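Local coordinates for extracellular solute-binding protein (PDB 3PU5), which probably captures a small solute, perhaps a polyamine, in the cell envelope as the binding component of an ABC-type importer, at residues 38-41 and 46-49; 130-135 and 207-212. All coordinates share one frame; numbering follows the deposited sequence.

How the interactions relate
Interaction 1 closes before interaction 2 opens along the chain, and the two lie on opposite sides of its centre, with their own centres 37 Å apart and their nearest atoms about 25 Å apart. They therefore do not touch. Each joins a helix to a strand in a different α/β lobe of what is, by family, a type II periplasmic-binding-protein fold: residues 38-41 and 46-49 link neighbouring elements, whereas residues 130-135 and 207-212 bring together elements 72 residues apart. Interaction 1 is small and partly buried around one imidazole; interaction 2 is wholly buried and apolar. In this fold the solute usually binds in the cleft between the lobes.

Interaction 1. Residues 38-41 and 46-49; sequences TLVP and AHAL
The imidazole of His47 reaches from helix 44-53 back to the backbone of Val40, bridging a strand-turn-helix unit of the α/β lobe that begins the periplasmic-binding fold. Strand 36-41 runs alongside strand 7-12 in a parallel sheet, where backbone hydrogen bonds tie Val40 to Val10 and Ser12, and the chain then turns at once into the helix. The tight part of the contact is confined to the far end of the ring. The atom modelled as NE2 lies 2.9 Å from Val40 O, which sits at the ring's edge near its plane; because the imidazole is probably turned over in the model, the identity of that atom is doubtful and a hydrogen bond is left open. His47 CG stands anti to its carbonyl carbon (chi1 -83°), which sends the ring out from the helix toward the strand. The buried His47 side chain also touches Thr11 of strand 7-12 and Phe65 of strand 62-65. The Pro41 side is looser. Its carbonyl O lies obliquely to the imidazole, 3.7 Å from the His47 atom modelled as NE2, but its CB, CG and CD stay 6.0 Å or more from residues 46-49, on the exposed margin where Pro41 instead touches Leu18. Val40 adds one methyl, CG1, which comes to 4.2 Å from the imidazole at the atom modelled as NE2.

Interaction 2. Residues 130-135 and 207-212; sequences KEFVER and GAIGPG
Phe132 and Ile209 carry the apolar part of the contact, their side chains lying alongside one another and running opposite ways. Phe132 CD1 lies 3.9 Å from Ile209 CD1, and the neighbouring CE1 is 3.9 Å from Ile209 CG1, so the CD1-CE1 side of the phenyl ring lies obliquely against the outer carbons of Ile209. The ring gets there because CG is anti to the backbone N (chi1 172°), directing it off the helix toward the strand. Its tip then rests on the strand's backbone: CZ approaches Gly210 CA at 3.9 Å, and Pro211 CD at 4.2 Å. Val145 and Met184 also touch Phe132.

The charged groups take no part across the contact: Arg135 NH1 donates to Glu131 OE2 at 3.0 Å within the helix, near the guanidinium plane and on the anti side of the carboxylate, while Arg135 NE pairs with Glu140 and Glu134 with Arg183 beyond it.

No hydrogen bond joins residues 130-135 to residues 207-212. Their axes pass 10.2 Å apart at 144°, the helix packing where strand 209-213, paired with strand 111-117, meets residues 145-148, as in the helix-on-sheet layering of a type II periplasmic-binding fold.

Interaction 1. Residues 38-41 and 46-49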
loop_
_atom_site.group_PDB
_atom_site.type_symbol
_atom_site.label_atom_id
_atom_site.label_comp_id
_atom_site.label_asym_id
_atom_site.label_seq_id
_atom_site.Cartn_x
_atom_site.Cartn_y
_atom_site.Cartn_z
ATOM N N THR A 38 -23.013 -3.956 4.309
ATOM C CA THR A 38 -22.439 -4.353 5.589
ATOM C C THR A 38 -20.945 -4.590 5.423
ATOM O O THR A 38 -20.527 -5.401 4.600
ATOM C CB THR A 38 -23.089 -5.651 6.136
ATOM O OG1 THR A 38 -24.459 -5.396 6.473
ATOM C CG2 THR A 38 -22.350 -6.153 7.381
ATOM N N LEU A 39 -20.142 -3.873 6.199
ATOM C CA LEU A 39 -18.702 -4.094 6.212
ATOM C C LEU A 39 -18.384 -5.142 7.272
ATOM O O LEU A 39 -18.746 -4.975 8.439
ATOM C CB LEU A 39 -17.970 -2.794 6.534
ATOM C CG LEU A 39 -18.153 -1.664 5.516
ATOM C CD1 LEU A 39 -17.559 -0.365 6.042
ATOM C CD2 LEU A 39 -17.526 -2.041 4.180
ATOM N N VAL A 40 -17.714 -6.215 6.861
ATOM C CA VAL A 40 -17.388 -7.319 7.758
ATOM C C VAL A 40 -15.923 -7.272 8.198
ATOM O O VAL A 40 -15.029 -7.594 7.413
ATOM C CB VAL A 40 -17.655 -8.664 7.062
ATOM C CG1 VAL A 40 -17.493 -9.805 8.046
ATOM C CG2 VAL A 40 -19.056 -8.681 6.438
ATOM N N PRO A 41 -15.669 -6.870 9.458
ATOM C CA PRO A 41 -14.288 -6.799 9.959
ATOM C C PRO A 41 -13.594 -8.165 10.026
ATOM O O PRO A 41 -14.238 -9.172 10.307
ATOM C CB PRO A 41 -14.442 -6.230 11.377
ATOM C CG PRO A 41 -15.818 -5.654 11.434
ATOM C CD PRO A 41 -16.650 -6.448 10.471
ATOM N N ALA A 46 -8.050 -14.675 7.253
ATOM C CA ALA A 46 -9.344 -15.227 7.653
ATOM C C ALA A 46 -10.406 -14.988 6.581
ATOM O O ALA A 46 -11.164 -15.893 6.228
ATOM C CB ALA A 46 -9.794 -14.641 8.986
ATOM N N HIS A 47 -10.465 -13.761 6.076
ATOM C CA HIS A 47 -11.390 -13.442 4.992
ATOM C C HIS A 47 -11.141 -14.332 3.772
ATOM O O HIS A 47 -12.066 -14.926 3.234
ATOM C CB HIS A 47 -11.272 -11.972 4.592
ATOM C CG HIS A 47 -12.063 -11.044 5.462
ATOM N ND1 HIS A 47 -11.625 -9.779 5.799
ATOM C CD2 HIS A 47 -13.266 -11.199 6.064
ATOM C CE1 HIS A 47 -12.530 -9.190 6.562
ATOM N NE2 HIS A 47 -13.537 -10.031 6.735
ATOM N N ALA A 48 -9.883 -14.421 3.344
ATOM C CA ALA A 48 -9.535 -15.227 2.178
ATOM C C ALA A 48 -9.896 -16.691 2.381
ATOM O O ALA A 48 -10.496 -17.304 1.505
ATOM C CB ALA A 48 -8.071 -15.091 1.841
ATOM N N LEU A 49 -9.537 -17.263 3.527
ATOM C CA LEU A 49 -9.855 -18.677 3.761
ATOM C C LEU A 49 -11.370 -18.904 3.760
ATOM O O LEU A 49 -11.872 -19.898 3.217
ATOM C CB LEU A 49 -9.231 -19.198 5.062
ATOM C CG LEU A 49 -9.498 -20.697 5.295
ATOM C CD1 LEU A 49 -8.940 -21.530 4.147
ATOM C CD2 LEU A 49 -8.930 -21.179 6.626
#

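Interaction 2. Residues 130-135 and 207-212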
loop_
_atom_site.group_PDB
_atom_site.type_symbol
_atom_site.label_atom_id
_atom_site.label_comp_id
_atom_site.label_asym_id
_atom_site.label_seq_id
_atom_site.Cartn_x
_atom_site.Cartn_y
_atom_site.Cartn_z
ATOM N N LYS A 130 18.932 6.415 -4.120
ATOM C CA LYS A 130 20.358 6.279 -4.379
ATOM C C LYS A 130 21.154 7.221 -3.471
ATOM O O LYS A 130 22.166 6.828 -2.884
ATOM C CB LYS A 130 20.652 6.552 -5.863
ATOM C CG LYS A 130 22.111 6.411 -6.255
ATOM C CD LYS A 130 22.279 6.542 -7.769
ATOM C CE LYS A 130 21.589 5.389 -8.506
ATOM N NZ LYS A 130 21.172 5.745 -9.906
ATOM N N GLU A 131 20.693 8.463 -3.354
ATOM C CA GLU A 131 21.355 9.429 -2.479
ATOM C C GLU A 131 21.277 8.951 -1.024
ATOM O O GLU A 131 22.265 8.963 -0.296
ATOM C CB GLU A 131 20.709 10.804 -2.617
ATOM C CG GLU A 131 21.387 11.864 -1.788
ATOM C CD GLU A 131 20.766 13.235 -1.944
ATOM O OE1 GLU A 131 19.919 13.415 -2.846
ATOM O OE2 GLU A 131 21.130 14.134 -1.155
ATOM N N PHE A 132 20.087 8.533 -0.606
ATOM C CA PHE A 132 19.893 7.953 0.720
ATOM C C PHE A 132 20.902 6.838 1.007
ATOM O O PHE A 132 21.554 6.822 2.054
ATOM C CB PHE A 132 18.461 7.412 0.835
ATOM C CG PHE A 132 18.208 6.615 2.083
ATOM C CD1 PHE A 132 18.509 7.139 3.326
ATOM C CD2 PHE A 132 17.655 5.341 2.011
ATOM C CE1 PHE A 132 18.270 6.401 4.485
ATOM C CE2 PHE A 132 17.414 4.599 3.165
ATOM C CZ PHE A 132 17.719 5.134 4.402
ATOM N N VAL A 133 21.021 5.898 0.078
ATOM C CA VAL A 133 21.959 4.788 0.239
ATOM C C VAL A 133 23.421 5.253 0.305
ATOM O O VAL A 133 24.145 4.928 1.240
ATOM C CB VAL A 133 21.808 3.740 -0.893
ATOM C CG1 VAL A 133 22.912 2.682 -0.797
ATOM C CG2 VAL A 133 20.434 3.101 -0.845
ATOM N N GLU A 134 23.846 6.020 -0.687
ATOM C CA GLU A 134 25.254 6.372 -0.805
ATOM C C GLU A 134 25.697 7.294 0.320
ATOM O O GLU A 134 26.808 7.171 0.810
ATOM C CB GLU A 134 25.550 7.004 -2.165
ATOM C CG GLU A 134 25.283 6.089 -3.346
ATOM C CD GLU A 134 26.055 4.776 -3.285
ATOM O OE1 GLU A 134 27.149 4.733 -2.676
ATOM O OE2 GLU A 134 25.563 3.778 -3.857
ATOM N N ARG A 135 24.831 8.217 0.730
ATOM C CA ARG A 135 25.157 9.089 1.854
ATOM C C ARG A 135 25.183 8.302 3.175
ATOM O O ARG A 135 26.017 8.565 4.054
ATOM C CB ARG A 135 24.216 10.303 1.913
ATOM C CG ARG A 135 24.483 11.335 0.806
ATOM C CD ARG A 135 23.533 12.536 0.876
ATOM N NE ARG A 135 23.743 13.357 2.068
ATOM C CZ ARG A 135 23.000 14.413 2.395
ATOM N NH1 ARG A 135 21.992 14.784 1.613
ATOM N NH2 ARG A 135 23.262 15.104 3.501
ATOM N N GLY A 207 16.164 8.699 15.629
ATOM C CA GLY A 207 16.532 8.468 14.247
ATOM C C GLY A 207 16.579 9.762 13.456
ATOM O O GLY A 207 15.900 10.732 13.806
ATOM N N ALA A 208 17.388 9.786 12.398
ATOM C CA ALA A 208 17.519 10.985 11.575
ATOM C C ALA A 208 16.848 10.806 10.218
ATOM O O ALA A 208 16.340 11.763 9.645
ATOM C CB ALA A 208 18.993 11.357 11.396
ATOM N N ILE A 209 16.842 9.572 9.716
ATOM C CA ILE A 209 16.360 9.298 8.370
ATOM C C ILE A 209 16.137 7.798 8.165
ATOM O O ILE A 209 16.774 6.970 8.809
ATOM C CB ILE A 209 17.379 9.837 7.338
ATOM C CG1 ILE A 209 16.842 9.757 5.904
ATOM C CG2 ILE A 209 18.732 9.119 7.470
ATOM C CD1 ILE A 209 17.646 10.595 4.929
ATOM N N GLY A 210 15.229 7.452 7.266
ATOM C CA GLY A 210 14.961 6.066 6.945
ATOM C C GLY A 210 13.666 6.000 6.170
ATOM O O GLY A 210 13.023 7.029 5.969
ATOM N N PRO A 211 13.280 4.797 5.712
ATOM C CA PRO A 211 12.037 4.671 4.940
ATOM C C PRO A 211 10.799 4.951 5.795
ATOM O O PRO A 211 10.756 4.553 6.961
ATOM C CB PRO A 211 12.059 3.210 4.465
ATOM C CG PRO A 211 13.539 2.806 4.530
ATOM C CD PRO A 211 14.041 3.536 5.751
ATOM N N GLY A 212 9.818 5.638 5.215
ATOM C CA GLY A 212 8.599 5.983 5.916
ATOM C C GLY A 212 7.448 6.193 4.946
ATOM O O GLY A 212 7.657 6.380 3.738
#